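Local coordinates for protein serine repeat antigen 5 (Plasmodium falciparum, PDB 6X42) that belongs to the papain-like cysteine protease family of the malaria parasite, though it is probably a pseudoenzyme, with a prodomain-bearing pseudo-zymogen form, at residues 46-56 / 119-127. Residues are numbered along the deposited sequence; the frame is centred on the assembly and turned at random.
Sequences DQGNCDTSWIF and PYNYVKVGE
QGNCDTSW, this protein's version of the papain-family QGxCGSCW motif, leads into helix 53-68, the counterpart of the family's active-site helix, and meets a loop of the helical half where Q47 and T52 share the hydroxyl of Y120. The case illustrates how one tyrosine hydroxyl can tie a turn to a helix start. Y120 OH donates to Q47 O over 2.7 Å, with a C=O...donor angle of 128°, and accepts from T52 OG1 over 2.9 Å, so two bonds of opposite sense fix the hydroxyl's direction. With CG anti to the backbone N (chi1 -172°), Y120 reaches across to both partners. One helical turn beyond T52, F56 drives its ring edge into a face of the phenol in a T-shaped stack, planes 84° apart and F56 CZ 3.7 Å from Y120 CE1. Y122 takes the outer side. The backbone N of N49 lies over one face of its ring, V123 CG1 over the opposite one, and C50 SG at its edge, 3.9 Å from Y122 CD1. The same sulfur touches V125 CB and belongs to the disulfide with C93, while V125 CG1 and T52 CG2 meet tip to tip. Q47 NE2 donates to C50 O in the carbonyl plane, at 2.9 Å, and OE1 bonds to S245. By motif alignment Q47 corresponds to the oxyanion-hole glutamine, and S53 occupies the position of the catalytic cysteine. The contact joins the start of helix 53-68 to the loop following helix 99-109; helix 78-83 packs on I55 and F56, and H219 of strand 219-230 touches S53 across the cleft.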
loop_
_atom_site.group_PDB
_atom_site.type_symbol
_atom_site.label_atom_id
_atom_site.label_comp_id
_atom_site.label_asym_id
_atom_site.label_seq_id
_atom_site.Cartn_x
_atom_site.Cartn_y
_atom_site.Cartn_z
ATOM N N ASP A 46 3.757 10.766 -6.994
ATOM C CA ASP A 46 4.620 11.630 -6.189
ATOM C C ASP A 46 3.750 12.428 -5.229
ATOM O O ASP A 46 3.032 13.350 -5.641
ATOM C CB ASP A 46 5.440 12.556 -7.103
ATOM C CG ASP A 46 6.487 13.397 -6.376
ATOM O OD1 ASP A 46 6.514 13.417 -5.126
ATOM O OD2 ASP A 46 7.274 14.066 -7.105
ATOM N N GLN A 47 3.802 12.080 -3.945
ATOM C CA GLN A 47 3.034 12.771 -2.916
ATOM C C GLN A 47 3.538 14.188 -2.635
ATOM O O GLN A 47 2.848 14.963 -1.951
ATOM C CB GLN A 47 3.038 11.973 -1.627
ATOM C CG GLN A 47 4.359 11.968 -0.900
ATOM C CD GLN A 47 4.372 11.041 0.295
ATOM O OE1 GLN A 47 4.444 9.819 0.167
ATOM N NE2 GLN A 47 4.284 11.617 1.480
ATOM N N GLY A 48 4.719 14.545 -3.127
ATOM C CA GLY A 48 5.249 15.870 -2.865
ATOM C C GLY A 48 5.549 16.059 -1.390
ATOM O O GLY A 48 5.811 15.108 -0.650
ATOM N N ASN A 49 5.466 17.305 -0.945
ATOM C CA ASN A 49 5.921 17.659 0.396
ATOM C C ASN A 49 4.776 17.774 1.406
ATOM O O ASN A 49 4.719 18.707 2.208
ATOM C CB ASN A 49 6.765 18.927 0.333
ATOM C CG ASN A 49 8.065 18.724 -0.448
ATOM O OD1 ASN A 49 8.543 17.599 -0.603
ATOM N ND2 ASN A 49 8.642 19.813 -0.949
ATOM N N CYS A 50 3.865 16.800 1.385
ATOM C CA CYS A 50 2.862 16.599 2.416
ATOM C C CYS A 50 2.936 15.148 2.871
ATOM O O CYS A 50 3.418 14.278 2.138
ATOM C CB CYS A 50 1.430 16.878 1.931
ATOM S SG CYS A 50 1.082 18.609 1.562
ATOM N N ASP A 51 2.452 14.896 4.087
ATOM C CA ASP A 51 2.488 13.555 4.693
ATOM C C ASP A 51 1.218 12.784 4.352
ATOM O O ASP A 51 0.373 12.497 5.199
ATOM C CB ASP A 51 2.673 13.662 6.194
ATOM C CG ASP A 51 2.856 12.316 6.867
ATOM O OD1 ASP A 51 3.056 11.301 6.168
ATOM O OD2 ASP A 51 2.833 12.284 8.119
ATOM N N THR A 52 1.116 12.442 3.062
ATOM C CA THR A 52 -0.098 11.846 2.521
ATOM C C THR A 52 0.110 10.407 2.053
ATOM O O THR A 52 -0.757 9.857 1.363
ATOM C CB THR A 52 -0.666 12.715 1.395
ATOM O OG1 THR A 52 0.409 13.010 0.512
ATOM C CG2 THR A 52 -1.310 14.002 1.935
ATOM N N SER A 53 1.205 9.761 2.459
ATOM C CA SER A 53 1.424 8.378 2.036
ATOM C C SER A 53 0.293 7.455 2.470
ATOM O O SER A 53 0.017 6.461 1.788
ATOM C CB SER A 53 2.756 7.835 2.549
ATOM O OG SER A 53 2.743 7.627 3.961
ATOM N N TRP A 54 -0.351 7.740 3.606
ATOM C CA TRP A 54 -1.459 6.895 4.043
ATOM C C TRP A 54 -2.526 6.809 2.956
ATOM O O TRP A 54 -3.159 5.762 2.777
ATOM C CB TRP A 54 -2.035 7.411 5.361
ATOM C CG TRP A 54 -2.652 8.788 5.321
ATOM C CD1 TRP A 54 -1.987 9.977 5.298
ATOM C CD2 TRP A 54 -4.038 9.097 5.306
ATOM N NE1 TRP A 54 -2.888 11.014 5.279
ATOM C CE2 TRP A 54 -4.152 10.500 5.283
ATOM C CE3 TRP A 54 -5.205 8.329 5.326
ATOM C CZ2 TRP A 54 -5.381 11.151 5.288
ATOM C CZ3 TRP A 54 -6.422 8.977 5.309
ATOM C CH2 TRP A 54 -6.498 10.376 5.292
ATOM N N ILE A 55 -2.736 7.904 2.222
ATOM C CA ILE A 55 -3.714 7.936 1.138
ATOM C C ILE A 55 -3.198 7.178 -0.081
ATOM O O ILE A 55 -3.910 6.366 -0.675
ATOM C CB ILE A 55 -4.069 9.385 0.762
ATOM C CG1 ILE A 55 -4.508 10.198 1.967
ATOM C CG2 ILE A 55 -5.172 9.368 -0.305
ATOM C CD1 ILE A 55 -4.775 11.686 1.640
ATOM N N PHE A 56 -1.963 7.453 -0.498
ATOM C CA PHE A 56 -1.418 6.794 -1.682
ATOM C C PHE A 56 -1.353 5.283 -1.511
ATOM O O PHE A 56 -1.738 4.531 -2.412
ATOM C CB PHE A 56 -0.047 7.398 -2.048
ATOM C CG PHE A 56 -0.168 8.774 -2.674
ATOM C CD1 PHE A 56 -0.133 9.922 -1.890
ATOM C CD2 PHE A 56 -0.396 8.915 -4.020
ATOM C CE1 PHE A 56 -0.316 11.175 -2.449
ATOM C CE2 PHE A 56 -0.565 10.168 -4.588
ATOM C CZ PHE A 56 -0.534 11.301 -3.790
ATOM N N PRO A 119 -7.191 16.108 -9.819
ATOM C CA PRO A 119 -5.823 15.574 -9.808
ATOM C C PRO A 119 -4.957 16.169 -8.705
ATOM O O PRO A 119 -5.184 17.274 -8.213
ATOM C CB PRO A 119 -5.288 15.965 -11.183
ATOM C CG PRO A 119 -6.134 17.092 -11.618
ATOM C CD PRO A 119 -7.462 16.892 -11.034
ATOM N N TYR A 120 -3.908 15.436 -8.359
ATOM C CA TYR A 120 -3.123 15.762 -7.177
ATOM C C TYR A 120 -2.096 16.858 -7.433
ATOM O O TYR A 120 -1.333 16.816 -8.398
ATOM C CB TYR A 120 -2.414 14.514 -6.664
ATOM C CG TYR A 120 -1.717 14.667 -5.334
ATOM C CD1 TYR A 120 -2.422 14.548 -4.135
ATOM C CD2 TYR A 120 -0.353 14.922 -5.273
ATOM C CE1 TYR A 120 -1.783 14.647 -2.906
ATOM C CE2 TYR A 120 0.294 15.052 -4.060
ATOM C CZ TYR A 120 -0.414 14.900 -2.870
ATOM O OH TYR A 120 0.204 14.989 -1.640
ATOM N N ASN A 121 -2.045 17.809 -6.517
ATOM C CA ASN A 121 -0.915 18.715 -6.376
ATOM C C ASN A 121 -0.820 18.900 -4.879
ATOM O O ASN A 121 -1.822 19.245 -4.242
ATOM C CB ASN A 121 -1.149 20.057 -7.108
ATOM C CG ASN A 121 0.068 20.983 -7.095
ATOM O OD1 ASN A 121 0.857 20.974 -6.149
ATOM N ND2 ASN A 121 0.206 21.809 -8.143
ATOM N N TYR A 122 0.366 18.672 -4.320
ATOM C CA TYR A 122 0.470 18.686 -2.870
ATOM C C TYR A 122 0.073 20.036 -2.299
ATOM O O TYR A 122 -0.349 20.110 -1.143
ATOM C CB TYR A 122 1.858 18.272 -2.385
ATOM C CG TYR A 122 2.925 19.342 -2.473
ATOM C CD1 TYR A 122 3.255 20.115 -1.360
ATOM C CD2 TYR A 122 3.610 19.579 -3.648
ATOM C CE1 TYR A 122 4.224 21.109 -1.433
ATOM C CE2 TYR A 122 4.574 20.564 -3.714
ATOM C CZ TYR A 122 4.883 21.329 -2.612
ATOM O OH TYR A 122 5.851 22.317 -2.718
ATOM N N VAL A 123 0.195 21.121 -3.075
ATOM C CA VAL A 123 -0.131 22.442 -2.544
ATOM C C VAL A 123 -1.624 22.629 -2.289
ATOM O O VAL A 123 -2.027 23.588 -1.613
ATOM C CB VAL A 123 0.386 23.606 -3.422
ATOM C CG1 VAL A 123 1.851 23.478 -3.720
ATOM C CG2 VAL A 123 -0.435 23.751 -4.709
ATOM N N LYS A 124 -2.458 21.738 -2.835
ATOM C CA LYS A 124 -3.901 21.771 -2.654
ATOM C C LYS A 124 -4.372 20.884 -1.504
ATOM O O LYS A 124 -5.574 20.852 -1.223
ATOM C CB LYS A 124 -4.595 21.336 -3.944
ATOM C CG LYS A 124 -4.306 22.243 -5.097
ATOM C CD LYS A 124 -5.168 21.853 -6.270
ATOM C CE LYS A 124 -4.933 22.684 -7.500
ATOM N NZ LYS A 124 -6.023 22.373 -8.487
ATOM N N VAL A 125 -3.479 20.144 -0.858
ATOM C CA VAL A 125 -3.857 19.294 0.264
ATOM C C VAL A 125 -4.280 20.199 1.413
ATOM O O VAL A 125 -3.473 20.985 1.920
ATOM C CB VAL A 125 -2.691 18.373 0.644
ATOM C CG1 VAL A 125 -2.990 17.656 1.955
ATOM C CG2 VAL A 125 -2.447 17.386 -0.475
ATOM N N GLY A 126 -5.551 20.102 1.810
ATOM C CA GLY A 126 -6.153 20.972 2.798
ATOM C C GLY A 126 -7.189 21.922 2.249
ATOM O O GLY A 126 -7.848 22.602 3.043
ATOM N N GLU A 127 -7.345 22.035 0.931
ATOM C CA GLU A 127 -8.342 22.951 0.383
ATOM C C GLU A 127 -9.747 22.364 0.570
ATOM O O GLU A 127 -9.926 21.211 0.954
ATOM C CB GLU A 127 -8.046 23.296 -1.083
ATOM C CG GLU A 127 -8.484 22.281 -2.101
ATOM C CD GLU A 127 -8.358 22.727 -3.535
ATOM O OE1 GLU A 127 -7.765 23.797 -3.806
ATOM O OE2 GLU A 127 -8.891 22.009 -4.397
#